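Local coordinates for NIF3-related protein (Bacillus cereus, PDB 2GX8) that is of unknown function but belongs to the NIF3 family, binds a pair of zinc ions and carries an additional, probably regulatory domain, at residues E76-A81 with N119-Y124; P94-P99 with K107-I112; I69-T74 with L389-F394. All coordinates share one frame; numbering follows the deposited sequence.

Interaction 1. Residues E76-A81 with N119-Y124; sequences EVVDEA and NDIAIY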
ATOM      1  N   GLU C  76      -9.970 -38.167   6.791  1.00 60.25           N
ATOM      2  CA  GLU C  76      -9.574 -39.561   6.980  1.00 60.27           C
ATOM      3  C   GLU C  76      -8.435 -39.652   7.977  1.00 59.06           C
ATOM      4  O   GLU C  76      -8.321 -40.650   8.687  1.00 59.36           O
ATOM      5  CB  GLU C  76      -9.193 -40.254   5.664  1.00 60.82           C
ATOM      6  CG  GLU C  76     -10.335 -40.547   4.680  1.00 66.39           C
ATOM      7  CD  GLU C  76     -10.865 -39.312   3.926  1.00 75.20           C
ATOM      8  OE1 GLU C  76     -10.172 -38.268   3.874  1.00 75.67           O
ATOM      9  OE2 GLU C  76     -11.988 -39.393   3.363  1.00 79.84           O
ATOM     10  N   VAL C  77      -7.587 -38.625   8.020  1.00 57.96           N
ATOM     11  CA  VAL C  77      -6.475 -38.564   8.993  1.00 56.44           C
ATOM     12  C   VAL C  77      -7.034 -38.366  10.419  1.00 56.85           C
ATOM     13  O   VAL C  77      -6.528 -38.962  11.383  1.00 55.83           O
ATOM     14  CB  VAL C  77      -5.422 -37.464   8.644  1.00 55.80           C
ATOM     15  CG1 VAL C  77      -4.484 -37.197   9.825  1.00 54.33           C
ATOM     16  CG2 VAL C  77      -4.632 -37.835   7.411  1.00 54.48           C
ATOM     17  N   VAL C  78      -8.087 -37.545  10.536  1.00 56.37           N
ATOM     18  CA  VAL C  78      -8.757 -37.305  11.813  1.00 55.72           C
ATOM     19  C   VAL C  78      -9.458 -38.601  12.278  1.00 56.89           C
ATOM     20  O   VAL C  78      -9.402 -38.935  13.467  1.00 57.44           O
ATOM     21  CB  VAL C  78      -9.731 -36.072  11.777  1.00 55.96           C
ATOM     22  CG1 VAL C  78     -10.290 -35.795  13.160  1.00 55.37           C
ATOM     23  CG2 VAL C  78      -9.014 -34.814  11.314  1.00 50.92           C
ATOM     24  N   ASP C  79     -10.086 -39.340  11.351  1.00 57.16           N
ATOM     25  CA  ASP C  79     -10.710 -40.626  11.692  1.00 58.22           C
ATOM     26  C   ASP C  79      -9.647 -41.557  12.272  1.00 58.20           C
ATOM     27  O   ASP C  79      -9.937 -42.347  13.171  1.00 58.66           O
ATOM     28  CB  ASP C  79     -11.326 -41.356  10.480  1.00 58.43           C
ATOM     29  CG  ASP C  79     -12.568 -40.685   9.918  1.00 61.15           C
ATOM     30  OD1 ASP C  79     -13.232 -39.875  10.612  1.00 63.21           O
ATOM     31  OD2 ASP C  79     -12.896 -41.008   8.755  1.00 62.54           O
ATOM     32  N   GLU C  80      -8.425 -41.466  11.741  1.00 58.02           N
ATOM     33  CA  GLU C  80      -7.316 -42.323  12.172  1.00 57.76           C
ATOM     34  C   GLU C  80      -6.881 -42.004  13.598  1.00 57.41           C
ATOM     35  O   GLU C  80      -6.552 -42.896  14.381  1.00 56.94           O
ATOM     36  CB  GLU C  80      -6.132 -42.164  11.231  1.00 57.48           C
ATOM     37  CG  GLU C  80      -5.021 -43.175  11.464  1.00 59.29           C
ATOM     38  CD  GLU C  80      -3.809 -42.927  10.592  1.00 60.23           C
ATOM     39  OE1 GLU C  80      -3.119 -43.915  10.247  1.00 61.53           O
ATOM     40  OE2 GLU C  80      -3.566 -41.750  10.236  1.00 60.40           O
ATOM     41  N   ALA C  81      -6.897 -40.714  13.919  1.00 56.59           N
ATOM     42  CA  ALA C  81      -6.525 -40.237  15.229  1.00 56.12           C
ATOM     43  C   ALA C  81      -7.547 -40.712  16.271  1.00 56.17           C
ATOM     44  O   ALA C  81      -7.196 -40.972  17.425  1.00 56.98           O
ATOM     45  CB  ALA C  81      -6.424 -38.733  15.216  1.00 55.96           C
ATOM     46  N   ASN C 119     -14.418 -33.943  18.938  1.00 53.53           N
ATOM     47  CA  ASN C 119     -13.663 -35.048  19.497  1.00 53.61           C
ATOM     48  C   ASN C 119     -12.479 -34.635  20.340  1.00 53.36           C
ATOM     49  O   ASN C 119     -11.604 -35.458  20.590  1.00 52.82           O
ATOM     50  CB  ASN C 119     -13.238 -35.985  18.369  1.00 53.22           C
ATOM     51  CG  ASN C 119     -14.409 -36.754  17.798  1.00 56.14           C
ATOM     52  OD1 ASN C 119     -14.926 -37.689  18.438  1.00 57.32           O
ATOM     53  ND2 ASN C 119     -14.839 -36.380  16.592  1.00 53.70           N
ATOM     54  N   ASP C 120     -12.458 -33.371  20.773  1.00 53.58           N
ATOM     55  CA  ASP C 120     -11.371 -32.840  21.618  1.00 54.64           C
ATOM     56  C   ASP C 120      -9.976 -33.154  21.048  1.00 55.95           C
ATOM     57  O   ASP C 120      -9.082 -33.561  21.798  1.00 57.42           O
ATOM     58  CB  ASP C 120     -11.476 -33.360  23.067  1.00 53.52           C
ATOM     59  CG  ASP C 120     -12.744 -32.912  23.770  1.00 54.34           C
ATOM     60  OD1 ASP C 120     -13.399 -32.005  23.240  1.00 49.10           O
ATOM     61  OD2 ASP C 120     -13.080 -33.444  24.878  1.00 55.72           O
ATOM     62  N   ILE C 121      -9.803 -32.979  19.733  1.00 56.49           N
ATOM     63  CA  ILE C 121      -8.514 -33.244  19.100  1.00 57.01           C
ATOM     64  C   ILE C 121      -7.764 -31.954  18.832  1.00 56.97           C
ATOM     65  O   ILE C 121      -8.289 -31.080  18.159  1.00 57.96           O
ATOM     66  CB  ILE C 121      -8.655 -33.999  17.783  1.00 56.47           C
ATOM     67  CG1 ILE C 121      -9.234 -35.388  18.052  1.00 59.30           C
ATOM     68  CG2 ILE C 121      -7.276 -34.117  17.069  1.00 54.64           C
ATOM     69  CD1 ILE C 121      -9.408 -36.182  16.773  1.00 61.62           C
ATOM     70  N   ALA C 122      -6.545 -31.850  19.372  1.00 55.89           N
ATOM     71  CA  ALA C 122      -5.722 -30.678  19.207  1.00 54.34           C
ATOM     72  C   ALA C 122      -4.972 -30.801  17.886  1.00 54.18           C
ATOM     73  O   ALA C 122      -4.534 -31.883  17.515  1.00 52.82           O
ATOM     74  CB  ALA C 122      -4.766 -30.548  20.360  1.00 54.46           C
ATOM     75  N   ILE C 123      -4.865 -29.687  17.169  1.00 54.64           N
ATOM     76  CA  ILE C 123      -4.191 -29.649  15.883  1.00 54.44           C
ATOM     77  C   ILE C 123      -3.052 -28.639  16.015  1.00 55.71           C
ATOM     78  O   ILE C 123      -3.268 -27.460  16.301  1.00 54.06           O
ATOM     79  CB  ILE C 123      -5.153 -29.243  14.759  1.00 55.86           C
ATOM     80  CG1 ILE C 123      -6.322 -30.229  14.645  1.00 55.62           C
ATOM     81  CG2 ILE C 123      -4.411 -29.119  13.392  1.00 53.03           C
ATOM     82  CD1 ILE C 123      -5.887 -31.639  14.315  1.00 57.63           C
ATOM     83  N   TYR C 124      -1.830 -29.119  15.808  1.00 56.55           N
ATOM     84  CA  TYR C 124      -0.660 -28.282  15.925  1.00 56.51           C
ATOM     85  C   TYR C 124       0.060 -28.217  14.581  1.00 56.91           C
ATOM     86  O   TYR C 124       0.308 -29.257  13.953  1.00 58.73           O
ATOM     87  CB  TYR C 124       0.242 -28.850  17.039  1.00 57.49           C
ATOM     88  CG  TYR C 124       1.562 -28.135  17.231  1.00 57.63           C
ATOM     89  CD1 TYR C 124       2.682 -28.498  16.467  1.00 58.15           C
ATOM     90  CD2 TYR C 124       1.706 -27.133  18.176  1.00 56.42           C
ATOM     91  CE1 TYR C 124       3.892 -27.882  16.624  1.00 56.53           C
ATOM     92  CE2 TYR C 124       2.944 -26.496  18.343  1.00 57.91           C
ATOM     93  CZ  TYR C 124       4.023 -26.890  17.559  1.00 57.33           C
ATOM     94  OH  TYR C 124       5.250 -26.299  17.678  1.00 57.44           O
TER

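Interaction 2. Residues P94-P99 with K107-I112; sequences PLIFNP and KAYGKI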
ATOM      1  N   PRO C  94      -0.322 -26.555   7.701  1.00 56.44           N
ATOM      2  CA  PRO C  94      -1.318 -25.985   8.599  1.00 57.49           C
ATOM      3  C   PRO C  94      -2.738 -26.323   8.140  1.00 56.71           C
ATOM      4  O   PRO C  94      -3.014 -26.229   6.978  1.00 56.76           O
ATOM      5  CB  PRO C  94      -1.096 -24.466   8.454  1.00 56.51           C
ATOM      6  CG  PRO C  94       0.254 -24.306   7.920  1.00 57.64           C
ATOM      7  CD  PRO C  94       0.603 -25.540   7.165  1.00 57.05           C
ATOM      8  N   LEU C  95      -3.612 -26.725   9.045  1.00 57.41           N
ATOM      9  CA  LEU C  95      -5.030 -26.937   8.699  1.00 57.10           C
ATOM     10  C   LEU C  95      -5.709 -25.574   8.449  1.00 56.63           C
ATOM     11  O   LEU C  95      -6.499 -25.429   7.531  1.00 56.62           O
ATOM     12  CB  LEU C  95      -5.753 -27.726   9.785  1.00 56.04           C
ATOM     13  CG  LEU C  95      -7.286 -27.877   9.746  1.00 58.65           C
ATOM     14  CD1 LEU C  95      -7.800 -28.684   8.559  1.00 54.33           C
ATOM     15  CD2 LEU C  95      -7.711 -28.537  11.058  1.00 53.97           C
ATOM     16  N   ILE C  96      -5.400 -24.578   9.266  1.00 56.06           N
ATOM     17  CA  ILE C  96      -5.902 -23.251   8.975  1.00 55.51           C
ATOM     18  C   ILE C  96      -4.731 -22.521   8.358  1.00 56.99           C
ATOM     19  O   ILE C  96      -3.723 -22.349   9.022  1.00 57.44           O
ATOM     20  CB  ILE C  96      -6.289 -22.473  10.237  1.00 54.93           C
ATOM     21  CG1 ILE C  96      -7.425 -23.176  10.973  1.00 53.99           C
ATOM     22  CG2 ILE C  96      -6.702 -21.041   9.879  1.00 53.43           C
ATOM     23  CD1 ILE C  96      -7.817 -22.487  12.253  1.00 52.64           C
ATOM     24  N   PHE C  97      -4.827 -22.126   7.093  1.00 58.40           N
ATOM     25  CA  PHE C  97      -3.757 -21.337   6.497  1.00 59.28           C
ATOM     26  C   PHE C  97      -4.316 -19.928   6.297  1.00 58.69           C
ATOM     27  O   PHE C  97      -3.821 -18.976   6.878  1.00 58.62           O
ATOM     28  CB  PHE C  97      -3.191 -21.927   5.198  1.00 61.66           C
ATOM     29  CG  PHE C  97      -1.887 -21.278   4.787  1.00 63.60           C
ATOM     30  CD1 PHE C  97      -0.695 -21.639   5.420  1.00 65.00           C
ATOM     31  CD2 PHE C  97      -1.863 -20.257   3.831  1.00 68.08           C
ATOM     32  CE1 PHE C  97       0.501 -21.024   5.093  1.00 67.12           C
ATOM     33  CE2 PHE C  97      -0.660 -19.620   3.482  1.00 67.90           C
ATOM     34  CZ  PHE C  97       0.521 -20.002   4.115  1.00 66.91           C
ATOM     35  N   ASN C  98      -5.349 -19.799   5.477  1.00 58.36           N
ATOM     36  CA  ASN C  98      -6.070 -18.539   5.366  1.00 57.58           C
ATOM     37  C   ASN C  98      -6.895 -18.449   6.667  1.00 55.87           C
ATOM     38  O   ASN C  98      -7.437 -19.469   7.116  1.00 55.07           O
ATOM     39  CB  ASN C  98      -6.988 -18.556   4.145  1.00 58.18           C
ATOM     40  CG  ASN C  98      -6.218 -18.681   2.840  1.00 63.63           C
ATOM     41  OD1 ASN C  98      -5.240 -17.954   2.607  1.00 65.39           O
ATOM     42  ND2 ASN C  98      -6.653 -19.604   1.977  1.00 65.52           N
ATOM     43  N   PRO C  99      -6.940 -17.264   7.313  1.00 53.83           N
ATOM     44  CA  PRO C  99      -7.714 -17.151   8.539  1.00 52.73           C
ATOM     45  C   PRO C  99      -9.228 -17.410   8.287  1.00 52.18           C
ATOM     46  O   PRO C  99      -9.776 -16.965   7.270  1.00 51.77           O
ATOM     47  CB  PRO C  99      -7.468 -15.696   8.969  1.00 51.40           C
ATOM     48  CG  PRO C  99      -6.324 -15.265   8.263  1.00 53.40           C
ATOM     49  CD  PRO C  99      -6.286 -15.994   6.976  1.00 53.70           C
ATOM     50  N   LYS C 107     -19.804 -28.061   4.630  1.00 58.09           N
ATOM     51  CA  LYS C 107     -18.717 -28.232   3.647  1.00 56.80           C
ATOM     52  C   LYS C 107     -17.613 -29.155   4.123  1.00 54.54           C
ATOM     53  O   LYS C 107     -17.405 -29.272   5.317  1.00 53.90           O
ATOM     54  CB  LYS C 107     -18.144 -26.869   3.244  1.00 57.86           C
ATOM     55  CG  LYS C 107     -19.202 -25.934   2.668  1.00 59.69           C
ATOM     56  CD  LYS C 107     -18.580 -24.666   2.155  1.00 63.04           C
ATOM     57  CE  LYS C 107     -19.631 -23.662   1.762  1.00 66.20           C
ATOM     58  NZ  LYS C 107     -18.975 -22.373   1.421  1.00 71.10           N
ATOM     59  N   ALA C 108     -16.910 -29.807   3.183  1.00 53.64           N
ATOM     60  CA  ALA C 108     -15.851 -30.775   3.540  1.00 53.57           C
ATOM     61  C   ALA C 108     -14.831 -30.245   4.533  1.00 53.43           C
ATOM     62  O   ALA C 108     -14.433 -30.941   5.461  1.00 54.14           O
ATOM     63  CB  ALA C 108     -15.141 -31.298   2.316  1.00 52.54           C
ATOM     64  N   TYR C 109     -14.411 -29.005   4.323  1.00 54.96           N
ATOM     65  CA  TYR C 109     -13.405 -28.377   5.161  1.00 55.23           C
ATOM     66  C   TYR C 109     -13.886 -28.087   6.559  1.00 55.48           C
ATOM     67  O   TYR C 109     -13.172 -28.348   7.524  1.00 55.51           O
ATOM     68  CB  TYR C 109     -12.938 -27.091   4.494  1.00 57.04           C
ATOM     69  CG  TYR C 109     -11.892 -26.347   5.277  1.00 55.95           C
ATOM     70  CD1 TYR C 109     -10.636 -26.910   5.482  1.00 59.39           C
ATOM     71  CD2 TYR C 109     -12.140 -25.082   5.789  1.00 56.83           C
ATOM     72  CE1 TYR C 109      -9.652 -26.252   6.175  1.00 59.50           C
ATOM     73  CE2 TYR C 109     -11.156 -24.406   6.501  1.00 60.53           C
ATOM     74  CZ  TYR C 109      -9.903 -25.000   6.674  1.00 60.30           C
ATOM     75  OH  TYR C 109      -8.885 -24.371   7.351  1.00 59.22           O
ATOM     76  N   GLY C 110     -15.106 -27.545   6.668  1.00 56.88           N
ATOM     77  CA  GLY C 110     -15.703 -27.207   7.963  1.00 54.85           C
ATOM     78  C   GLY C 110     -15.967 -28.460   8.776  1.00 55.91           C
ATOM     79  O   GLY C 110     -15.926 -28.420   9.999  1.00 56.83           O
ATOM     80  N   LYS C 111     -16.236 -29.572   8.092  1.00 55.78           N
ATOM     81  CA  LYS C 111     -16.459 -30.864   8.721  1.00 54.38           C
ATOM     82  C   LYS C 111     -15.194 -31.415   9.390  1.00 54.95           C
ATOM     83  O   LYS C 111     -15.281 -32.202  10.325  1.00 55.96           O
ATOM     84  CB  LYS C 111     -16.930 -31.882   7.678  1.00 54.65           C
ATOM     85  CG  LYS C 111     -18.369 -31.782   7.251  1.00 52.47           C
ATOM     86  CD  LYS C 111     -18.636 -32.844   6.212  1.00 53.06           C
ATOM     87  CE  LYS C 111     -20.115 -33.055   6.038  1.00 56.83           C
ATOM     88  NZ  LYS C 111     -20.801 -31.764   5.896  1.00 60.67           N
ATOM     89  N   ILE C 112     -14.026 -31.021   8.906  1.00 55.10           N
ATOM     90  CA  ILE C 112     -12.758 -31.472   9.499  1.00 54.68           C
ATOM     91  C   ILE C 112     -12.566 -30.758  10.815  1.00 55.61           C
ATOM     92  O   ILE C 112     -12.271 -31.381  11.833  1.00 56.14           O
ATOM     93  CB  ILE C 112     -11.535 -31.170   8.593  1.00 54.89           C
ATOM     94  CG1 ILE C 112     -11.642 -31.933   7.272  1.00 51.74           C
ATOM     95  CG2 ILE C 112     -10.242 -31.595   9.309  1.00 57.23           C
ATOM     96  CD1 ILE C 112     -10.601 -31.542   6.241  1.00 53.51           C
TER
HETATM   97  O   HOH W   1      -8.238 -21.915   5.817  1.00 47.03           O

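Interaction 3. Residues I69-T74 with L389-F394; sequences IALDVT and LHTDPF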
ATOM      1  N   ILE C  69       1.493 -38.045  13.850  1.00 51.49           N
ATOM      2  CA  ILE C  69       2.235 -37.167  12.982  1.00 50.13           C
ATOM      3  C   ILE C  69       1.584 -37.264  11.596  1.00 51.24           C
ATOM      4  O   ILE C  69       1.432 -38.366  11.045  1.00 50.51           O
ATOM      5  CB  ILE C  69       3.719 -37.538  12.882  1.00 51.03           C
ATOM      6  CG1 ILE C  69       4.308 -37.838  14.271  1.00 46.57           C
ATOM      7  CG2 ILE C  69       4.484 -36.408  12.253  1.00 47.90           C
ATOM      8  CD1 ILE C  69       4.216 -36.653  15.211  1.00 45.53           C
ATOM      9  N   ALA C  70       1.211 -36.110  11.041  1.00 50.16           N
ATOM     10  CA  ALA C  70       0.579 -36.056   9.718  1.00 51.23           C
ATOM     11  C   ALA C  70       1.248 -35.044   8.819  1.00 51.54           C
ATOM     12  O   ALA C  70       1.956 -34.163   9.301  1.00 52.93           O
ATOM     13  CB  ALA C  70      -0.917 -35.699   9.854  1.00 49.04           C
ATOM     14  N   LEU C  71       1.011 -35.177   7.513  1.00 52.13           N
ATOM     15  CA  LEU C  71       1.457 -34.185   6.552  1.00 52.82           C
ATOM     16  C   LEU C  71       0.247 -33.243   6.318  1.00 55.89           C
ATOM     17  O   LEU C  71       0.305 -32.040   6.611  1.00 58.34           O
ATOM     18  CB  LEU C  71       1.975 -34.849   5.268  1.00 51.64           C
ATOM     19  CG  LEU C  71       2.268 -33.929   4.069  1.00 52.72           C
ATOM     20  CD1 LEU C  71       3.387 -32.985   4.393  1.00 53.56           C
ATOM     21  CD2 LEU C  71       2.606 -34.702   2.806  1.00 47.44           C
ATOM     22  N   ASP C  72      -0.864 -33.808   5.850  1.00 55.87           N
ATOM     23  CA  ASP C  72      -2.101 -33.081   5.606  1.00 55.49           C
ATOM     24  C   ASP C  72      -3.147 -33.554   6.599  1.00 56.43           C
ATOM     25  O   ASP C  72      -3.261 -34.771   6.820  1.00 54.58           O
ATOM     26  CB  ASP C  72      -2.584 -33.425   4.204  1.00 54.55           C
ATOM     27  CG  ASP C  72      -1.562 -33.073   3.159  1.00 56.62           C
ATOM     28  OD1 ASP C  72      -1.151 -31.897   3.189  1.00 54.15           O
ATOM     29  OD2 ASP C  72      -1.171 -33.936   2.312  1.00 55.89           O
ATOM     30  N   VAL C  73      -3.885 -32.620   7.216  1.00 56.23           N
ATOM     31  CA  VAL C  73      -4.953 -33.038   8.099  1.00 58.19           C
ATOM     32  C   VAL C  73      -6.240 -33.120   7.312  1.00 58.87           C
ATOM     33  O   VAL C  73      -6.985 -32.159   7.230  1.00 60.75           O
ATOM     34  CB  VAL C  73      -5.158 -32.110   9.308  1.00 59.53           C
ATOM     35  CG1 VAL C  73      -6.258 -32.659  10.199  1.00 58.33           C
ATOM     36  CG2 VAL C  73      -3.866 -31.941  10.088  1.00 56.82           C
ATOM     37  N   THR C  74      -6.485 -34.263   6.694  1.00 59.65           N
ATOM     38  CA  THR C  74      -7.719 -34.488   5.929  1.00 59.29           C
ATOM     39  C   THR C  74      -8.678 -35.139   6.908  1.00 59.34           C
ATOM     40  O   THR C  74      -8.282 -35.457   8.027  1.00 59.38           O
ATOM     41  CB  THR C  74      -7.468 -35.476   4.801  1.00 59.45           C
ATOM     42  OG1 THR C  74      -7.044 -36.721   5.369  1.00 60.95           O
ATOM     43  CG2 THR C  74      -6.357 -34.969   3.904  1.00 61.70           C
ATOM     44  N   LEU C 389      -2.136 -43.039   6.092  1.00 57.06           N
ATOM     45  CA  LEU C 389      -2.919 -42.590   4.962  1.00 57.06           C
ATOM     46  C   LEU C 389      -2.119 -41.866   3.890  1.00 56.56           C
ATOM     47  O   LEU C 389      -1.244 -41.058   4.172  1.00 57.30           O
ATOM     48  CB  LEU C 389      -4.096 -41.754   5.444  1.00 56.17           C
ATOM     49  CG  LEU C 389      -4.852 -42.567   6.492  1.00 58.70           C
ATOM     50  CD1 LEU C 389      -6.080 -41.833   6.931  1.00 57.53           C
ATOM     51  CD2 LEU C 389      -5.218 -43.971   5.977  1.00 59.79           C
ATOM     52  N   HIS C 390      -2.435 -42.199   2.653  1.00 56.30           N
ATOM     53  CA  HIS C 390      -1.805 -41.616   1.501  1.00 56.51           C
ATOM     54  C   HIS C 390      -2.594 -40.345   1.123  1.00 55.35           C
ATOM     55  O   HIS C 390      -3.790 -40.429   0.842  1.00 55.00           O
ATOM     56  CB  HIS C 390      -1.851 -42.648   0.377  1.00 57.10           C
ATOM     57  CG  HIS C 390      -1.182 -42.198  -0.879  1.00 61.88           C
ATOM     58  ND1 HIS C 390       0.190 -42.187  -1.029  1.00 66.67           N
ATOM     59  CD2 HIS C 390      -1.693 -41.739  -2.045  1.00 68.77           C
ATOM     60  CE1 HIS C 390       0.496 -41.739  -2.233  1.00 69.59           C
ATOM     61  NE2 HIS C 390      -0.627 -41.464  -2.872  1.00 71.25           N
ATOM     62  N   THR C 391      -1.947 -39.182   1.101  1.00 53.26           N
ATOM     63  CA  THR C 391      -2.684 -37.947   0.809  1.00 53.20           C
ATOM     64  C   THR C 391      -2.289 -37.178  -0.450  1.00 54.03           C
ATOM     65  O   THR C 391      -2.541 -35.982  -0.530  1.00 53.52           O
ATOM     66  CB  THR C 391      -2.652 -36.965   1.999  1.00 53.39           C
ATOM     67  OG1 THR C 391      -1.287 -36.688   2.336  1.00 52.59           O
ATOM     68  CG2 THR C 391      -3.356 -37.550   3.223  1.00 51.52           C
ATOM     69  N   ASP C 392      -1.689 -37.860  -1.422  1.00 54.31           N
ATOM     70  CA  ASP C 392      -1.339 -37.248  -2.679  1.00 54.39           C
ATOM     71  C   ASP C 392      -2.632 -37.104  -3.469  1.00 54.67           C
ATOM     72  O   ASP C 392      -3.323 -38.093  -3.730  1.00 54.95           O
ATOM     73  CB  ASP C 392      -0.392 -38.174  -3.436  1.00 56.30           C
ATOM     74  CG  ASP C 392       0.386 -37.472  -4.566  1.00 57.18           C
ATOM     75  OD1 ASP C 392       1.278 -38.137  -5.121  1.00 61.83           O
ATOM     76  OD2 ASP C 392       0.154 -36.276  -4.882  1.00 59.95           O
ATOM     77  N   PRO C 393      -3.007 -35.866  -3.817  1.00 54.89           N
ATOM     78  CA  PRO C 393      -4.249 -35.687  -4.609  1.00 54.46           C
ATOM     79  C   PRO C 393      -4.165 -36.155  -6.046  1.00 54.90           C
ATOM     80  O   PRO C 393      -5.199 -36.312  -6.679  1.00 57.06           O
ATOM     81  CB  PRO C 393      -4.485 -34.182  -4.585  1.00 53.65           C
ATOM     82  CG  PRO C 393      -3.219 -33.543  -4.156  1.00 54.41           C
ATOM     83  CD  PRO C 393      -2.374 -34.590  -3.444  1.00 54.68           C
ATOM     84  N   PHE C 394      -2.957 -36.424  -6.537  1.00 55.22           N
ATOM     85  CA  PHE C 394      -2.696 -36.810  -7.934  1.00 54.91           C
ATOM     86  C   PHE C 394      -2.380 -38.279  -8.233  1.00 55.78           C
ATOM     87  O   PHE C 394      -1.659 -38.930  -7.484  1.00 55.23           O
ATOM     88  CB  PHE C 394      -1.477 -36.042  -8.467  1.00 54.25           C
ATOM     89  CG  PHE C 394      -1.612 -34.567  -8.402  1.00 54.09           C
ATOM     90  CD1 PHE C 394      -0.911 -33.836  -7.446  1.00 55.53           C
ATOM     91  CD2 PHE C 394      -2.451 -33.890  -9.294  1.00 55.34           C
ATOM     92  CE1 PHE C 394      -1.056 -32.451  -7.344  1.00 54.26           C
ATOM     93  CE2 PHE C 394      -2.591 -32.502  -9.211  1.00 54.99           C
ATOM     94  CZ  PHE C 394      -1.892 -31.779  -8.235  1.00 53.15           C
TER

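Interaction 1. Residues E76-A81 with N119-Y124
Ile121 has CG1 anti to its carbonyl carbon (chi1 -65°) and CD1 extended at the end of a fully stretched branch (chi2 180°), which carries the delta methyl across to helix 75-84. Val78 answers from the helix with CG1 anti to its backbone N (chi1 -175°). The methyls meet there, Val78 CG1 to Ile121 CD1 at 3.7 Å, with the two side chains inclined to one another. One turn further along the helix, Ala81 CB approaches the same Ile121 CD1 at 4.2 Å, so a single methyl group touches both residues. The contact is purely apolar and buried, and small, at 127 Å² summed over both sides. Its place in the fold is the helix-covered side of a sheet in which strands 66-70, 88-91 and 122-125 run parallel, with helices 75-84 and 108-118 as successive connections. Ile121 takes part in the Schellman motif that ends helix 108-118: Asp120, at positive phi, is the C-prime residue, Ile121 N bonds back to Cys116 O and Asp120 N to Ile117 O. Ile89 of the intervening strand touches both Ala81 and Ile121 from the sheet, while Cys116 of helix 108-118 packs on Val78.

Interaction 2. Residues P94-P99 with K107-I112
Tyr109 and Leu95 lie at a slant to each other, and the phenol is directed at the loop by its hydroxyl end. Tyr109 OH donates to Leu95 O at 2.6 Å; this carbonyl oxygen lies at the ring edge, near the ring plane. Seen from the acceptor, the C=O...OH angle is 134° and the donor is tilted 32° from the carbonyl plane. With CG anti to its backbone N (chi1 180°), the tyrosine reaches out from 107-112 to this carbonyl. The hydroxyl also accepts a bond from a water, 3.0 Å from Tyr109 OH, which donates in turn to Asn98 O at 2.9 Å; one phenol thus ties together two carbonyls of the loop. Tyr109 also packs on Met347 of a neighbouring subunit. Beside the polar end, Leu95 CD1 is shared: it lies 3.9 Å from Tyr109 CE1 and 3.9 Å from Ile112 CG2. Ile96 stands roughly perpendicular to the tyrosine, its CG1 4.1 Å from Tyr109 OH. The contact thereby fastens the loop after strand 88-91 to helix 108-118, with Leu95 also packed on Ile123 of strand 122-125 and Ile112 on Val78 of helix 75-84.

Interaction 3. Residues I69-T74 with L389-F394
Asp72 and Thr391 supply the polar part of this contact. Thr391 OG1 donates to Asp72 OD2 at 2.8 Å, and OD2 receives it on its anti lone pair, the one turned away from OD1; the hydroxyl has a weak second hydrogen bond to Asn358 OD1. Thr391 places OG1 between its backbone N and carbonyl carbon (chi1 57°), while its methyl CG2 is anti to the carbonyl carbon, so the two branches serve different partners. Asp72 OD2 is also hydrogen-bonded to Tyr339 OH of a neighbouring subunit, and Asp72 OD1 is hydrogen-bonded to His93 ND1. Because His93 is a zinc ligand, Asp72 is a second-shell residue: its carboxylate bridges a metal-binding imidazole on one oxygen and Thr391 with a neighbouring subunit on the other. Such a pairing would be expected to orient the imidazole. Thr74 occupies the N-cap position of helix 75-84, its OG1 making a weak bond to Val77 N.

In the fold, Asp72 lies near the C-terminal end of the strand that includes 69-70, where the metal ligands His92 and His93 also follow strand 88-91. The opposing residues 389-394 belong to the loop between strands 383-386 and 395-396, far later in the chain.

Methyl packing makes up the other part. Thr391 CG2 meets Thr74 CG2 at 4.0 Å, the two side chains inclined to one another.

An aromatic contact joins the C-terminal loop to the neighbouring subunit, Phe394 making a cation-pi interaction with Arg298 there.

In the fold
The contacts are nested along the chain, interaction 2 inside the loop of interaction 1 and both inside that of interaction 3; their centres lie about 13 to 14 Å apart. Interactions 1 and 2 join through Val78 CG2 and Ile112 CG2 at 4.0 Å. Interaction 3 reaches interaction 1 where Val73 CG1 lies 3.7 Å from Val78 CG2, and interaction 2 where Leu95 CD1 lies 3.8 Å from Val73 O. Interaction 3 is tied to the metal site through Asp72 and the zinc ligand His93, and the side chain of its Leu71 is about 5 Å from a zinc ion; that of Leu95 in interaction 2 is about 13 Å away. Both border the same neighbouring subunit.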